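Local atomic coordinates of DNA endonuclease i-cvui (PDB entry 5A72), a protein that probably cleaves DNA as a homing endonuclease of the LAGLIDADG family, promoting the spread of the chloroplast intron that encodes it. Residues 18-23 and 97-102. Residues are numbered along the deposited sequence; the frame is centred on the assembly and turned at random.
Unlike the reference sequence in segment 97-102: Asn99 (reference Gln). With CA (calcium ion), chain F; CA (calcium ion), chain E; nucleotides of chain D.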
loop_
_atom_site.group_PDB
_atom_site.type_symbol
_atom_site.label_atom_id
_atom_site.label_comp_id
_atom_site.label_asym_id
_atom_site.label_seq_id
_atom_site.Cartn_x
_atom_site.Cartn_y
_atom_site.Cartn_z
ATOM N N PHE B 18 -0.156 1.377 5.522
ATOM C CA PHE B 18 0.481 1.963 4.362
ATOM C C PHE B 18 1.811 1.291 4.061
ATOM O O PHE B 18 2.109 1.007 2.906
ATOM C CB PHE B 18 0.676 3.460 4.559
ATOM C CG PHE B 18 0.832 4.209 3.277
ATOM C CD1 PHE B 18 -0.289 4.624 2.563
ATOM C CD2 PHE B 18 2.091 4.489 2.770
ATOM C CE1 PHE B 18 -0.157 5.323 1.364
ATOM C CE2 PHE B 18 2.232 5.181 1.572
ATOM C CZ PHE B 18 1.108 5.604 0.868
ATOM N N VAL B 19 2.611 1.025 5.088
ATOM C CA VAL B 19 3.881 0.335 4.866
ATOM C C VAL B 19 3.652 -1.124 4.441
ATOM O O VAL B 19 4.297 -1.603 3.500
ATOM C CB VAL B 19 4.787 0.379 6.111
ATOM C CG1 VAL B 19 6.094 -0.335 5.828
ATOM C CG2 VAL B 19 5.061 1.819 6.509
ATOM N N ASP B 20 2.731 -1.823 5.102
ATOM C CA ASP B 20 2.386 -3.184 4.694
ATOM C C ASP B 20 2.108 -3.272 3.189
ATOM O O ASP B 20 2.365 -4.293 2.563
ATOM C CB ASP B 20 1.169 -3.703 5.466
ATOM C CG ASP B 20 1.550 -4.494 6.711
ATOM O OD1 ASP B 20 2.710 -4.951 6.801
ATOM O OD2 ASP B 20 0.679 -4.667 7.600
ATOM N N ALA B 21 1.600 -2.193 2.603
ATOM C CA ALA B 21 1.246 -2.221 1.197
ATOM C C ALA B 21 2.308 -1.577 0.296
ATOM O O ALA B 21 2.861 -2.231 -0.585
ATOM C CB ALA B 21 -0.099 -1.546 1.002
ATOM N N ASP B 22 2.588 -0.297 0.529
ATOM C CA ASP B 22 3.431 0.503 -0.364
ATOM C C ASP B 22 4.812 0.750 0.198
ATOM O O ASP B 22 5.485 1.707 -0.198
ATOM C CB ASP B 22 2.780 1.859 -0.655
ATOM C CG ASP B 22 2.029 1.877 -1.968
ATOM O OD1 ASP B 22 1.813 0.790 -2.549
ATOM O OD2 ASP B 22 1.645 2.985 -2.408
ATOM N N GLY B 23 5.220 -0.112 1.125
ATOM C CA GLY B 23 6.448 0.093 1.859
ATOM C C GLY B 23 7.455 -1.007 1.651
ATOM O O GLY B 23 7.270 -1.901 0.838
ATOM N N TYR B 97 1.055 -3.229 14.705
ATOM C CA TYR B 97 0.017 -3.114 13.673
ATOM C C TYR B 97 0.440 -3.666 12.316
ATOM O O TYR B 97 -0.387 -3.817 11.421
ATOM C CB TYR B 97 -0.413 -1.655 13.508
ATOM C CG TYR B 97 -0.625 -0.952 14.813
ATOM C CD1 TYR B 97 -1.560 -1.416 15.724
ATOM C CD2 TYR B 97 0.117 0.156 15.149
ATOM C CE1 TYR B 97 -1.760 -0.790 16.934
ATOM C CE2 TYR B 97 -0.069 0.796 16.367
ATOM C CZ TYR B 97 -1.012 0.316 17.252
ATOM O OH TYR B 97 -1.199 0.947 18.460
ATOM N N LEU B 98 1.723 -3.951 12.146
ATOM C CA LEU B 98 2.175 -4.551 10.897
ATOM C C LEU B 98 1.581 -5.944 10.726
ATOM O O LEU B 98 1.468 -6.697 11.692
ATOM C CB LEU B 98 3.693 -4.628 10.859
ATOM C CG LEU B 98 4.416 -3.304 10.675
ATOM C CD1 LEU B 98 5.890 -3.531 10.804
ATOM C CD2 LEU B 98 4.095 -2.732 9.310
ATOM N N ASN B 99 1.191 -6.291 9.507
ATOM C CA ASN B 99 0.686 -7.637 9.267
ATOM C C ASN B 99 1.530 -8.403 8.255
ATOM O O ASN B 99 2.168 -9.401 8.614
ATOM C CB ASN B 99 -0.777 -7.583 8.857
ATOM C CG ASN B 99 -1.694 -7.400 10.065
ATOM O OD1 ASN B 99 -2.147 -8.372 10.683
ATOM N ND2 ASN B 99 -1.929 -6.150 10.436
ATOM N N LEU B 100 1.581 -7.931 7.018
ATOM C CA LEU B 100 2.472 -8.538 6.029
ATOM C C LEU B 100 3.973 -8.486 6.369
ATOM O O LEU B 100 4.702 -9.449 6.131
ATOM C CB LEU B 100 2.243 -7.881 4.676
ATOM C CG LEU B 100 0.845 -8.215 4.177
ATOM C CD1 LEU B 100 0.450 -7.328 3.019
ATOM C CD2 LEU B 100 0.817 -9.667 3.770
ATOM N N LYS B 101 4.446 -7.376 6.920
ATOM C CA LYS B 101 5.887 -7.183 7.032
ATOM C C LYS B 101 6.409 -7.386 8.448
ATOM O O LYS B 101 7.496 -6.926 8.763
ATOM C CB LYS B 101 6.278 -5.778 6.544
ATOM C CG LYS B 101 5.540 -5.309 5.301
ATOM C CD LYS B 101 6.475 -4.987 4.145
ATOM C CE LYS B 101 5.720 -5.089 2.816
ATOM N NZ LYS B 101 6.545 -4.785 1.601
ATOM N N ARG B 102 5.654 -8.062 9.307
ATOM C CA ARG B 102 6.098 -8.215 10.686
ATOM C C ARG B 102 7.306 -9.147 10.751
ATOM O O ARG B 102 8.148 -9.048 11.651
ATOM C CB ARG B 102 4.969 -8.734 11.578
ATOM C CG ARG B 102 5.338 -8.757 13.057
ATOM C CD ARG B 102 4.180 -9.181 13.930
ATOM N NE ARG B 102 3.115 -8.190 13.928
ATOM C CZ ARG B 102 1.884 -8.413 14.380
ATOM N NH1 ARG B 102 1.559 -9.609 14.866
ATOM N NH2 ARG B 102 0.974 -7.442 14.342
HETATM CA CA CA F . 0.072 2.592 -4.342
HETATM CA CA CA E . 2.310 -3.684 -2.379
ATOM P P DG D 15 4.439 -1.520 -4.272
ATOM O OP1 DG D 15 5.205 -2.305 -5.270
ATOM O OP2 DG D 15 3.168 -2.113 -3.810
ATOM O "O5'" DG D 15 5.239 -1.077 -2.926
ATOM C "C5'" DG D 15 6.710 -1.008 -2.842
ATOM C "C4'" DG D 15 7.378 -2.305 -3.268
ATOM O "O4'" DG D 15 8.010 -2.116 -4.556
ATOM C "C3'" DG D 15 8.477 -2.823 -2.366
ATOM O "O3'" DG D 15 8.547 -4.251 -2.522
ATOM C "C2'" DG D 15 9.711 -2.116 -2.935
ATOM C "C1'" DG D 15 9.419 -2.165 -4.429
ATOM N N9 DG D 15 9.945 -1.046 -5.209
ATOM C C8 DG D 15 9.744 0.292 -4.973
ATOM N N7 DG D 15 10.285 1.066 -5.874
ATOM C C5 DG D 15 10.861 0.182 -6.784
ATOM C C6 DG D 15 11.598 0.437 -7.980
ATOM O O6 DG D 15 11.889 1.534 -8.498
ATOM N N1 DG D 15 11.997 -0.746 -8.597
ATOM C C2 DG D 15 11.726 -2.005 -8.126
ATOM N N2 DG D 15 12.191 -3.024 -8.864
ATOM N N3 DG D 15 11.042 -2.256 -7.014
ATOM C C4 DG D 15 10.643 -1.120 -6.398
ATOM P P DC D 14 2.253 4.864 -6.282
ATOM O OP1 DC D 14 1.353 4.252 -5.280
ATOM O OP2 DC D 14 2.168 6.320 -6.554
ATOM O "O5'" DC D 14 3.780 4.509 -5.897
ATOM C "C5'" DC D 14 4.080 3.427 -4.995
ATOM C "C4'" DC D 14 4.214 2.110 -5.736
ATOM O "O4'" DC D 14 5.012 2.276 -6.936
ATOM C "C3'" DC D 14 4.885 0.971 -4.947
ATOM O "O3'" DC D 14 4.039 -0.141 -4.980
ATOM C "C2'" DC D 14 6.191 0.711 -5.721
ATOM C "C1'" DC D 14 5.753 1.093 -7.110
ATOM N N1 DC D 14 6.836 1.320 -8.135
ATOM C C2 DC D 14 7.572 0.234 -8.617
ATOM O O2 DC D 14 7.369 -0.899 -8.135
ATOM N N3 DC D 14 8.498 0.452 -9.590
ATOM C C4 DC D 14 8.678 1.676 -10.084
ATOM N N4 DC D 14 9.589 1.833 -11.048
ATOM C C5 DC D 14 7.934 2.793 -9.614
ATOM C C6 DC D 14 7.023 2.570 -8.659
HETATM O O HOH W 1 2.250 -4.987 -0.294
HETATM O O HOH W 2 5.075 -4.173 -1.845
HETATM O O HOH W 3 -1.127 4.407 -3.434
HETATM O O HOH W 4 -2.021 2.727 -5.937
#
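Asp20 of helix 6-22 turns its carboxylate into the loop between helices 84-94 and 102-114 and ties down the backbone there. OD2 receives the N-H of Asn99 on its syn lone pair (Asn99 N to Asp20 OD2 2.6 Å, N-H...O 156°). OD1 takes the N-H of Lys101, the residue just before helix 102-114, with the donor 30° out of the carboxylate plane (Lys101 N to Asp20 OD1 3.0 Å). CB of Leu100 and CD2 of Leu98 lie against OD1 as well, covering this buried acid with hydrocarbon.

Lys101 runs back beside helix 6-22 toward the DNA. Its CB rests near Asp20 OD1, and Lys101 CG comes closer, 3.2 Å from Asp20 OD1. A bend at chi2 (-121°) then directs the rest of the chain, extended, along the helix carbonyls: CD passes Val19 O, and Lys101 CE lies 3.5 Å from Asp20 O. At the tip, Lys101 NZ donates to Gly23 O (3.1 Å) from above the carbonyl plane; it also makes a long, weak ion pair with a DNA phosphate.

This helix is the LAGLIDADG helix of the dimer interface. Ala21 O binds one calcium ion and Asp22 OD2 the other; each ion also takes a phosphate oxygen of DNA chain D (OP2 of DG15 and OP1 of DC14, respectively) and the matching Asp22 OD2 or Ala21 O of the second subunit. Asp20 OD2 also accepts a hydrogen bond from Trp14 NE1 of that subunit. One buried carboxylate, its negative charge probably stabilised by three N-H donors, thus binds loop and neighbour, which probably helps hold the metal-binding segment in place.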